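Local coordinates for protein alpha-glucosidase (Pseudoalteromonas sp. K8, PDB 5HQA) that hydrolyses alpha-glucosidic linkages as a chloride-activated, calcium-containing enzyme of glycoside hydrolase family 97, at residues 352-357 with 377-383. Numbering follows the deposited sequence.
Sequences QLIGHH and YEKSNVS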
ATOM      1  N   GLN A 352     -16.102  -0.389  18.566  1.00 19.48           N
ATOM      2  CA  GLN A 352     -16.946  -0.026  17.442  1.00 22.51           C
ATOM      3  C   GLN A 352     -17.134  -1.182  16.476  1.00 22.99           C
ATOM      4  O   GLN A 352     -16.293  -2.077  16.368  1.00 23.03           O
ATOM      5  CB  GLN A 352     -16.377   1.181  16.713  1.00 28.10           C
ATOM      6  CG  GLN A 352     -16.902   2.456  17.322  1.00 32.75           C
ATOM      7  CD  GLN A 352     -16.322   3.628  16.657  1.00 34.07           C
ATOM      8  OE1 GLN A 352     -15.121   3.853  16.747  1.00 43.19           O
ATOM      9  NE2 GLN A 352     -17.149   4.381  15.940  1.00 30.14           N
ATOM     10  N   LEU A 353     -18.277  -1.172  15.798  1.00 20.02           N
ATOM     11  CA  LEU A 353     -18.462  -2.021  14.635  1.00 18.23           C
ATOM     12  C   LEU A 353     -17.718  -1.405  13.456  1.00 19.40           C
ATOM     13  O   LEU A 353     -17.820  -0.197  13.215  1.00 20.24           O
ATOM     14  CB  LEU A 353     -19.950  -2.167  14.318  1.00 19.33           C
ATOM     15  CG  LEU A 353     -20.342  -2.924  13.052  1.00 20.49           C
ATOM     16  CD1 LEU A 353     -19.976  -4.393  13.163  1.00 21.62           C
ATOM     17  CD2 LEU A 353     -21.834  -2.761  12.801  1.00 22.12           C
ATOM     18  N   ILE A 354     -16.949  -2.219  12.742  1.00 15.77           N
ATOM     19  CA  ILE A 354     -16.297  -1.791  11.511  1.00 15.78           C
ATOM     20  C   ILE A 354     -17.139  -2.316  10.355  1.00 17.91           C
ATOM     21  O   ILE A 354     -17.442  -3.514  10.294  1.00 16.66           O
ATOM     22  CB  ILE A 354     -14.843  -2.285  11.446  1.00 14.36           C
ATOM     23  CG1 ILE A 354     -14.023  -1.561  12.515  1.00 16.02           C
ATOM     24  CG2 ILE A 354     -14.250  -2.073  10.069  1.00 12.94           C
ATOM     25  CD1 ILE A 354     -12.674  -2.178  12.762  1.00 17.58           C
ATOM     26  N   GLY A 355     -17.566  -1.408   9.468  1.00 15.53           N
ATOM     27  CA  GLY A 355     -18.474  -1.771   8.400  1.00 15.54           C
ATOM     28  C   GLY A 355     -17.775  -2.506   7.268  1.00 15.57           C
ATOM     29  O   GLY A 355     -16.546  -2.561   7.182  1.00 14.57           O
ATOM     30  N   HIS A 356     -18.583  -3.085   6.382  1.00 15.46           N
ATOM     31  CA  HIS A 356     -18.043  -3.895   5.295  1.00 15.66           C
ATOM     32  C   HIS A 356     -18.963  -3.793   4.093  1.00 14.52           C
ATOM     33  O   HIS A 356     -20.156  -4.097   4.201  1.00 15.21           O
ATOM     34  CB  HIS A 356     -17.884  -5.361   5.702  1.00 13.27           C
ATOM     35  CG  HIS A 356     -17.201  -6.189   4.661  1.00 15.13           C
ATOM     36  ND1 HIS A 356     -17.751  -7.342   4.144  1.00 14.93           N
ATOM     37  CD2 HIS A 356     -16.018  -6.014   4.024  1.00 14.96           C
ATOM     38  CE1 HIS A 356     -16.927  -7.853   3.243  1.00 15.24           C
ATOM     39  NE2 HIS A 356     -15.867  -7.067   3.153  1.00 14.92           N
ATOM     40  N   HIS A 357     -18.396  -3.391   2.955  1.00 12.88           N
ATOM     41  CA  HIS A 357     -19.110  -3.222   1.691  1.00 13.53           C
ATOM     42  C   HIS A 357     -18.349  -4.007   0.627  1.00 14.70           C
ATOM     43  O   HIS A 357     -17.468  -3.447  -0.026  1.00 15.23           O
ATOM     44  CB  HIS A 357     -19.207  -1.746   1.294  1.00 13.18           C
ATOM     45  CG  HIS A 357     -20.116  -0.934   2.159  1.00 14.39           C
ATOM     46  ND1 HIS A 357     -20.098   0.441   2.155  1.00 16.39           N
ATOM     47  CD2 HIS A 357     -21.075  -1.297   3.044  1.00 16.31           C
ATOM     48  CE1 HIS A 357     -21.003   0.895   3.007  1.00 17.84           C
ATOM     49  NE2 HIS A 357     -21.611  -0.140   3.557  1.00 18.05           N
ATOM     50  N   TYR A 377     -24.546   3.709   8.336  1.00 21.29           N
ATOM     51  CA  TYR A 377     -23.371   3.522   9.171  1.00 18.48           C
ATOM     52  C   TYR A 377     -23.131   4.724  10.079  1.00 22.16           C
ATOM     53  O   TYR A 377     -22.796   4.552  11.259  1.00 22.30           O
ATOM     54  CB  TYR A 377     -22.164   3.244   8.287  1.00 16.60           C
ATOM     55  CG  TYR A 377     -21.981   1.779   7.977  1.00 19.66           C
ATOM     56  CD1 TYR A 377     -22.620   0.796   8.733  1.00 19.23           C
ATOM     57  CD2 TYR A 377     -21.157   1.375   6.939  1.00 15.36           C
ATOM     58  CE1 TYR A 377     -22.432  -0.556   8.456  1.00 17.71           C
ATOM     59  CE2 TYR A 377     -20.963   0.037   6.658  1.00 14.97           C
ATOM     60  CZ  TYR A 377     -21.596  -0.923   7.410  1.00 17.98           C
ATOM     61  OH  TYR A 377     -21.373  -2.251   7.101  1.00 17.68           O
ATOM     62  N   GLU A 378     -23.311   5.945   9.563  1.00 21.23           N
ATOM     63  CA  GLU A 378     -23.158   7.112  10.425  1.00 23.45           C
ATOM     64  C   GLU A 378     -24.165   7.072  11.565  1.00 27.08           C
ATOM     65  O   GLU A 378     -23.809   7.300  12.728  1.00 27.84           O
ATOM     66  CB  GLU A 378     -23.307   8.408   9.626  1.00 25.56           C
ATOM     67  CG  GLU A 378     -23.033   9.642  10.493  1.00 32.59           C
ATOM     68  CD  GLU A 378     -22.881  10.950   9.712  1.00 41.98           C
ATOM     69  OE1 GLU A 378     -23.455  11.079   8.607  1.00 40.66           O
ATOM     70  OE2 GLU A 378     -22.183  11.859  10.221  1.00 47.76           O
ATOM     71  N   LYS A 379     -25.421   6.741  11.254  1.00 26.65           N
ATOM     72  CA  LYS A 379     -26.440   6.581  12.286  1.00 28.00           C
ATOM     73  C   LYS A 379     -26.070   5.483  13.275  1.00 27.69           C
ATOM     74  O   LYS A 379     -26.441   5.551  14.449  1.00 27.93           O
ATOM     75  CB  LYS A 379     -27.785   6.287  11.621  1.00 29.05           C
ATOM     76  CG  LYS A 379     -28.889   5.851  12.561  1.00 36.05           C
ATOM     77  CD  LYS A 379     -30.122   5.388  11.795  1.00 42.50           C
ATOM     78  CE  LYS A 379     -31.239   4.988  12.754  1.00 51.40           C
ATOM     79  NZ  LYS A 379     -32.469   4.545  12.037  1.00 56.10           N
ATOM     80  N   SER A 380     -25.318   4.481  12.832  1.00 26.35           N
ATOM     81  CA  SER A 380     -24.986   3.333  13.663  1.00 27.94           C
ATOM     82  C   SER A 380     -23.640   3.461  14.371  1.00 25.07           C
ATOM     83  O   SER A 380     -23.121   2.450  14.858  1.00 25.69           O
ATOM     84  CB  SER A 380     -24.997   2.056  12.815  1.00 28.06           C
ATOM     85  OG  SER A 380     -26.263   1.868  12.206  1.00 30.31           O
ATOM     86  N   ASN A 381     -23.050   4.659  14.423  1.00 23.48           N
ATOM     87  CA  ASN A 381     -21.780   4.860  15.126  1.00 28.85           C
ATOM     88  C   ASN A 381     -20.636   4.057  14.481  1.00 24.45           C
ATOM     89  O   ASN A 381     -19.719   3.589  15.161  1.00 25.75           O
ATOM     90  CB  ASN A 381     -21.940   4.512  16.619  1.00 38.60           C
ATOM     91  CG  ASN A 381     -20.714   4.861  17.464  1.00 45.79           C
ATOM     92  OD1 ASN A 381     -20.049   5.879  17.233  1.00 48.68           O
ATOM     93  ND2 ASN A 381     -20.407   4.001  18.452  1.00 43.01           N
ATOM     94  N   VAL A 382     -20.675   3.875  13.162  1.00 19.14           N
ATOM     95  CA  VAL A 382     -19.612   3.186  12.427  1.00 18.65           C
ATOM     96  C   VAL A 382     -18.679   4.241  11.839  1.00 21.14           C
ATOM     97  O   VAL A 382     -19.119   5.103  11.069  1.00 23.27           O
ATOM     98  CB  VAL A 382     -20.185   2.271  11.331  1.00 17.02           C
ATOM     99  CG1 VAL A 382     -19.069   1.743  10.418  1.00 16.10           C
ATOM    100  CG2 VAL A 382     -20.965   1.106  11.956  1.00 19.81           C
ATOM    101  N   SER A 383     -17.390   4.176  12.198  1.00 19.38           N
ATOM    102  CA  SER A 383     -16.398   5.156  11.762  1.00 18.55           C
ATOM    103  C   SER A 383     -15.423   4.648  10.708  1.00 19.07           C
ATOM    104  O   SER A 383     -14.750   5.469  10.076  1.00 17.86           O
ATOM    105  CB  SER A 383     -15.575   5.653  12.958  1.00 20.69           C
ATOM    106  OG  SER A 383     -16.374   6.423  13.830  1.00 30.11           O
TER
HETATM  107  O   HOH W   1     -16.051   1.887  13.038  1.00 19.77           O
HETATM  108  O   HOH W   2     -20.075   1.052  16.296  1.00 30.24           O
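In the beta-alpha-beta unit of this TIM-barrel domain, strand 352-357 meets the Schellman motif that ends helix 363-379, bonding directly through Gln352 and Tyr377. Extended beyond CG (chi2 178°), the Gln352 chain carries its amide across to the turn and just beyond, spending both N-H groups there: NE2 donates to Asn381 O at 2.8 Å, from well above the carbonyl plane, and to Ser383 OG at 3.0 Å, both acceptors lying near the amide plane and fixing its rotation. A leucine in its place would probably leave Ser383 OG without this donor. Two waters extend the pairing to the Leu353 backbone, one joining Leu353 N to Asn381 O, the other Leu353 O to Ser383 N. Val382 CG1 lies above one face of the Tyr377 ring, offset toward its rim. Tyr377 OH accepts from His356 N at 3.0 Å, nearly straight (160°), while Tyr377 CZ lies 3.4 Å from Gly355 CA, where any side chain would collide. The His357 ring runs almost parallel to Tyr377 but slid aside, and His357 ND1 is hydrogen-bonded to Tyr366 OH. The strand lies between strands 307-310 and 384-388, pointing His356 at the bound acarbose unit while helix 363-379 packs against its opposite side through Tyr377.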